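Local coordinates for benzoate transport porin BenP (Acinetobacter baumannii AB307-0294, PDB 5DL8), which probably forms a water-filled channel that lets small substrates such as benzoate diffuse across the outer membrane, at residues G131-D136 with G170-V175; P138-D143 with D198-I203. All blocks are in the same frame, centred on the assembly; numbering follows the deposited sequence.

Interaction 1: G131-D136 with G170-V175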
loop_
_atom_site.group_PDB
_atom_site.type_symbol
_atom_site.label_atom_id
_atom_site.label_comp_id
_atom_site.label_asym_id
_atom_site.label_seq_id
_atom_site.Cartn_x
_atom_site.Cartn_y
_atom_site.Cartn_z
ATOM N N GLY A 131 5.054 7.394 -18.028
ATOM C CA GLY A 131 6.338 7.232 -17.309
ATOM C C GLY A 131 6.085 6.656 -15.907
ATOM O O GLY A 131 5.485 5.612 -15.706
ATOM N N GLU A 132 6.577 7.354 -14.898
ATOM C CA GLU A 132 6.455 6.899 -13.507
ATOM C C GLU A 132 5.015 7.225 -13.048
ATOM O O GLU A 132 4.559 8.337 -13.156
ATOM C CB GLU A 132 7.561 7.554 -12.609
ATOM C CG GLU A 132 7.484 7.191 -11.151
ATOM C CD GLU A 132 8.608 7.720 -10.287
ATOM O OE1 GLU A 132 8.873 8.956 -10.303
ATOM O OE2 GLU A 132 9.188 6.886 -9.548
ATOM N N LEU A 133 4.384 6.249 -12.426
ATOM C CA LEU A 133 3.087 6.404 -11.890
ATOM C C LEU A 133 3.093 6.037 -10.378
ATOM O O LEU A 133 3.610 4.992 -9.970
ATOM C CB LEU A 133 2.176 5.385 -12.619
ATOM C CG LEU A 133 2.186 5.318 -14.146
ATOM C CD1 LEU A 133 1.228 4.255 -14.691
ATOM C CD2 LEU A 133 1.878 6.728 -14.718
ATOM N N TRP A 134 2.482 6.921 -9.599
ATOM C CA TRP A 134 2.167 6.703 -8.247
ATOM C C TRP A 134 0.690 6.211 -8.198
ATOM O O TRP A 134 -0.196 6.976 -8.096
ATOM C CB TRP A 134 2.301 8.034 -7.396
ATOM C CG TRP A 134 3.653 8.540 -7.554
ATOM C CD1 TRP A 134 4.059 9.401 -8.498
ATOM C CD2 TRP A 134 4.860 8.034 -6.874
ATOM N NE1 TRP A 134 5.486 9.526 -8.402
ATOM C CE2 TRP A 134 5.968 8.703 -7.426
ATOM C CE3 TRP A 134 5.070 7.166 -5.797
ATOM C CZ2 TRP A 134 7.318 8.537 -6.946
ATOM C CZ3 TRP A 134 6.458 6.924 -5.345
ATOM C CH2 TRP A 134 7.550 7.605 -5.967
ATOM N N LEU A 135 0.476 4.935 -8.129
ATOM C CA LEU A 135 -0.867 4.337 -8.178
ATOM C C LEU A 135 -1.368 4.165 -6.746
ATOM O O LEU A 135 -0.581 3.794 -5.824
ATOM C CB LEU A 135 -0.765 2.968 -8.858
ATOM C CG LEU A 135 -0.330 3.133 -10.310
ATOM C CD1 LEU A 135 -0.045 1.837 -10.971
ATOM C CD2 LEU A 135 -1.291 4.030 -11.151
ATOM N N ASP A 136 -2.668 4.331 -6.616
ATOM C CA ASP A 136 -3.370 4.121 -5.398
ATOM C C ASP A 136 -4.616 3.247 -5.726
ATOM O O ASP A 136 -5.724 3.742 -5.702
ATOM C CB ASP A 136 -3.839 5.467 -4.764
ATOM C CG ASP A 136 -4.519 5.260 -3.398
ATOM O OD1 ASP A 136 -4.488 4.137 -2.805
ATOM O OD2 ASP A 136 -5.097 6.236 -2.897
ATOM N N GLY A 170 -5.316 1.829 -17.537
ATOM C CA GLY A 170 -3.850 1.915 -17.672
ATOM C C GLY A 170 -3.217 0.595 -18.120
ATOM O O GLY A 170 -3.837 -0.461 -18.064
ATOM N N ARG A 171 -2.012 0.705 -18.633
ATOM C CA ARG A 171 -1.138 -0.411 -18.813
ATOM C C ARG A 171 0.165 -0.139 -18.044
ATOM O O ARG A 171 0.889 0.745 -18.365
ATOM C CB ARG A 171 -0.775 -0.572 -20.240
ATOM C CG ARG A 171 0.114 -1.783 -20.441
ATOM C CD ARG A 171 0.162 -2.096 -21.921
ATOM N NE ARG A 171 1.284 -2.945 -22.219
ATOM C CZ ARG A 171 1.280 -4.271 -22.147
ATOM N NH1 ARG A 171 0.185 -4.992 -21.771
ATOM N NH2 ARG A 171 2.366 -4.907 -22.535
ATOM N N VAL A 172 0.445 -0.993 -17.081
ATOM C CA VAL A 172 1.588 -0.855 -16.207
ATOM C C VAL A 172 2.625 -1.955 -16.573
ATOM O O VAL A 172 2.386 -3.115 -16.336
ATOM C CB VAL A 172 1.174 -0.962 -14.722
ATOM C CG1 VAL A 172 2.381 -0.598 -13.819
ATOM C CG2 VAL A 172 -0.001 -0.035 -14.383
ATOM N N GLU A 173 3.736 -1.566 -17.139
ATOM C CA GLU A 173 4.702 -2.528 -17.588
ATOM C C GLU A 173 5.675 -2.969 -16.547
ATOM O O GLU A 173 6.177 -4.073 -16.638
ATOM C CB GLU A 173 5.390 -2.009 -18.858
ATOM C CG GLU A 173 4.373 -2.079 -20.054
ATOM C CD GLU A 173 4.878 -1.794 -21.502
ATOM O OE1 GLU A 173 6.030 -1.388 -21.652
ATOM O OE2 GLU A 173 4.074 -1.987 -22.513
ATOM N N LYS A 174 5.995 -2.088 -15.581
ATOM C CA LYS A 174 7.049 -2.297 -14.662
ATOM C C LYS A 174 6.707 -1.728 -13.288
ATOM O O LYS A 174 5.931 -0.798 -13.167
ATOM C CB LYS A 174 8.345 -1.630 -15.154
ATOM C CG LYS A 174 8.884 -1.889 -16.577
ATOM C CD LYS A 174 9.755 -3.097 -16.622
ATOM C CE LYS A 174 10.801 -3.063 -17.727
ATOM N NZ LYS A 174 10.199 -2.823 -19.046
ATOM N N VAL A 175 7.362 -2.303 -12.290
ATOM C CA VAL A 175 7.241 -1.914 -10.891
ATOM C C VAL A 175 8.663 -1.711 -10.345
ATOM O O VAL A 175 9.610 -2.453 -10.700
ATOM C CB VAL A 175 6.473 -2.968 -10.006
ATOM C CG1 VAL A 175 7.092 -4.363 -10.112
ATOM C CG2 VAL A 175 6.515 -2.546 -8.539
#
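Leu135 sets its CG anti to the carbonyl carbon (chi1 -65°) and Val172 does the same with its CG2, which turns a methyl of each toward the other where the end of strand 132-133 and the loop after it pack on strand 165-176 of the barrel wall in this OprD-family porin. Leu135 CD1 and Val172 CG2 meet tip to tip at 3.9 Å. Leu133, two residues earlier, also points toward strand 165-176, and its CD1 lies at a looser 4.5 Å from the same Val172 CG2. One valine methyl therefore receives both leucines. No hydrogen bond joins the two segments; the nearest pair of CA atoms, Leu133 CA and Val172 CA, is 8.6 Å apart. Tyr152 of strand 151-153 pairs through its backbone with Leu133, and its side chain touches both Leu135 and Val172; Tyr202 touches the same two, and the small apolar cluster is buried. Glu173 and Lys174 form a classic beta bulge opposite Trp153. Arg171 points away from the leucines, and its guanidinium is also gripped by Glu223. Within the strand, Arg171 NE donates to Glu173 OE2 at 3.0 Å with an N-H...O angle of 159°, nearly in the guanidinium plane and on the anti lone pair of that oxygen.

Interaction 2: P138-D143 with D198-I203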
loop_
_atom_site.group_PDB
_atom_site.type_symbol
_atom_site.label_atom_id
_atom_site.label_comp_id
_atom_site.label_asym_id
_atom_site.label_seq_id
_atom_site.Cartn_x
_atom_site.Cartn_y
_atom_site.Cartn_z
ATOM N N PRO A 138 -6.150 -1.164 -6.052
ATOM C CA PRO A 138 -5.907 -2.626 -5.890
ATOM C C PRO A 138 -4.710 -3.165 -6.738
ATOM O O PRO A 138 -4.436 -2.666 -7.845
ATOM C CB PRO A 138 -7.189 -3.174 -6.457
ATOM C CG PRO A 138 -8.212 -2.084 -5.968
ATOM C CD PRO A 138 -7.533 -0.861 -6.403
ATOM N N VAL A 139 -4.017 -4.173 -6.262
ATOM C CA VAL A 139 -2.755 -4.533 -6.783
ATOM C C VAL A 139 -1.548 -3.500 -6.655
ATOM O O VAL A 139 -0.476 -3.889 -6.198
ATOM C CB VAL A 139 -2.804 -4.919 -8.338
ATOM C CG1 VAL A 139 -1.476 -5.647 -8.683
ATOM C CG2 VAL A 139 -4.017 -5.796 -8.722
ATOM N N THR A 140 -1.733 -2.248 -7.156
ATOM C CA THR A 140 -0.700 -1.272 -7.261
ATOM C C THR A 140 -1.022 -0.154 -6.296
ATOM O O THR A 140 -1.748 0.800 -6.654
ATOM C CB THR A 140 -0.594 -0.800 -8.718
ATOM O OG1 THR A 140 -1.793 -0.199 -9.115
ATOM C CG2 THR A 140 -0.242 -2.006 -9.671
ATOM N N ALA A 141 -0.592 -0.213 -5.057
ATOM C CA ALA A 141 -0.975 0.887 -4.084
ATOM C C ALA A 141 0.190 1.813 -3.680
ATOM O O ALA A 141 1.320 1.661 -4.168
ATOM C CB ALA A 141 -1.601 0.274 -2.813
ATOM N N VAL A 142 -0.085 2.768 -2.791
ATOM C CA VAL A 142 0.983 3.455 -1.979
ATOM C C VAL A 142 1.779 2.377 -1.157
ATOM O O VAL A 142 1.008 1.699 -0.401
ATOM C CB VAL A 142 0.273 4.416 -0.953
ATOM C CG1 VAL A 142 1.285 5.306 -0.177
ATOM C CG2 VAL A 142 -0.845 5.208 -1.663
ATOM N N ASP A 143 3.157 2.088 -1.314
ATOM C CA ASP A 143 3.784 1.417 -0.186
ATOM C C ASP A 143 4.888 2.283 0.475
ATOM O O ASP A 143 6.098 2.222 0.102
ATOM C CB ASP A 143 4.355 0.061 -0.573
ATOM C CG ASP A 143 4.786 -0.734 0.650
ATOM O OD1 ASP A 143 4.635 -0.226 1.844
ATOM O OD2 ASP A 143 5.293 -1.858 0.501
ATOM N N ASP A 198 4.420 -9.672 -18.873
ATOM C CA ASP A 198 4.579 -8.502 -19.744
ATOM C C ASP A 198 3.788 -7.259 -19.325
ATOM O O ASP A 198 4.132 -6.129 -19.704
ATOM C CB ASP A 198 4.323 -8.848 -21.200
ATOM C CG ASP A 198 5.398 -9.786 -21.779
ATOM O OD1 ASP A 198 6.509 -9.911 -21.221
ATOM O OD2 ASP A 198 5.142 -10.406 -22.802
ATOM N N GLY A 199 2.780 -7.396 -18.502
ATOM C CA GLY A 199 2.112 -6.182 -18.045
ATOM C C GLY A 199 0.785 -6.387 -17.362
ATOM O O GLY A 199 0.176 -7.451 -17.487
ATOM N N LEU A 200 0.363 -5.320 -16.663
ATOM C CA LEU A 200 -0.893 -5.216 -15.990
ATOM C C LEU A 200 -1.753 -4.239 -16.771
ATOM O O LEU A 200 -1.407 -3.067 -16.867
ATOM C CB LEU A 200 -0.654 -4.671 -14.559
ATOM C CG LEU A 200 -1.876 -4.333 -13.782
ATOM C CD1 LEU A 200 -2.779 -5.551 -13.619
ATOM C CD2 LEU A 200 -1.529 -3.838 -12.386
ATOM N N ASN A 201 -2.895 -4.710 -17.264
ATOM C CA ASN A 201 -3.900 -3.874 -17.959
ATOM C C ASN A 201 -5.065 -3.781 -17.003
ATOM O O ASN A 201 -5.561 -4.803 -16.508
ATOM C CB ASN A 201 -4.361 -4.541 -19.281
ATOM C CG ASN A 201 -3.176 -5.007 -20.143
ATOM O OD1 ASN A 201 -2.379 -4.202 -20.602
ATOM N ND2 ASN A 201 -3.089 -6.308 -20.379
ATOM N N TYR A 202 -5.458 -2.575 -16.685
ATOM C CA TYR A 202 -6.492 -2.395 -15.647
ATOM C C TYR A 202 -7.578 -1.367 -16.014
ATOM O O TYR A 202 -7.345 -0.494 -16.819
ATOM C CB TYR A 202 -5.845 -2.046 -14.254
ATOM C CG TYR A 202 -5.351 -0.655 -14.112
ATOM C CD1 TYR A 202 -6.175 0.359 -13.572
ATOM C CD2 TYR A 202 -4.042 -0.323 -14.449
ATOM C CE1 TYR A 202 -5.732 1.644 -13.427
ATOM C CE2 TYR A 202 -3.625 1.003 -14.315
ATOM C CZ TYR A 202 -4.449 1.975 -13.817
ATOM O OH TYR A 202 -3.964 3.281 -13.675
ATOM N N ILE A 203 -8.720 -1.484 -15.356
ATOM C CA ILE A 203 -9.806 -0.433 -15.326
ATOM C C ILE A 203 -10.275 -0.278 -13.894
ATOM O O ILE A 203 -10.381 -1.294 -13.143
ATOM C CB ILE A 203 -10.924 -0.641 -16.391
ATOM C CG1 ILE A 203 -12.191 0.237 -16.176
ATOM C CG2 ILE A 203 -11.327 -2.069 -16.449
ATOM C CD1 ILE A 203 -12.930 0.553 -17.483
#
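Apolar contact carries the whole of the meeting between 138-143 and 198-203, and Leu200 CD2 is its focus. Thr140 presents its methyl rather than its hydroxyl: CG2 reaches Leu200 CD2 tip to tip at 3.5 Å, a close approach for two methyl groups. With chi1 at 62°, Thr140 OG1 sits between the backbone N and the carbonyl carbon, and CG2 is left beside the N, directed at the leucine. Val139 comes differently. Its side chain runs past that of Leu200 in the opposite direction, and CG1 lies 4.1 Å from Leu200 CD2. Leu200 has its CG anti to the backbone N (chi1 172°), which carries CD2 out to the loop, and it also packs on Val172 of the neighbouring strand 165-176. The loop between strands 132-133 and 151-153 thus leans against the inside of the barrel wall, consistent with the inward-folded loops that narrow the channel in OprD-family porins. Polar bonds hold the two sides separately, none of them crossing between the segments. On the loop, Thr140 N makes a weak 2.8 Å bond to Pro138 O, in a classic gamma turn centred on Val139, whose N donates to Glu302. On the strand, Asn201 is hydrogen-bonded through its amide to Asn221 and Glu223, while Tyr202 OH is hydrogen-bonded to Glu168 and Asn156.

Both contacts are buried, and both press the chain from strand 132-133 into the loop after it against the same part of the barrel wall, where strands 165-176 and 200-210 are neighbours. Interaction 1 uses the start of that chain and interaction 2 its continuation; their centres are about 7 Å apart. The wall sides are joined directly: Val172 N lies 2.8 Å from Leu200 O and Arg171 NH1 2.9 Å from Asn201 OD1, both probable hydrogen bonds. On the inner side Leu135 CB packs against Thr140 O. Both contacts meet through methyl groups alone, but two leucines share one valine methyl in the first, whereas a valine and a threonine share one leucine methyl in the second.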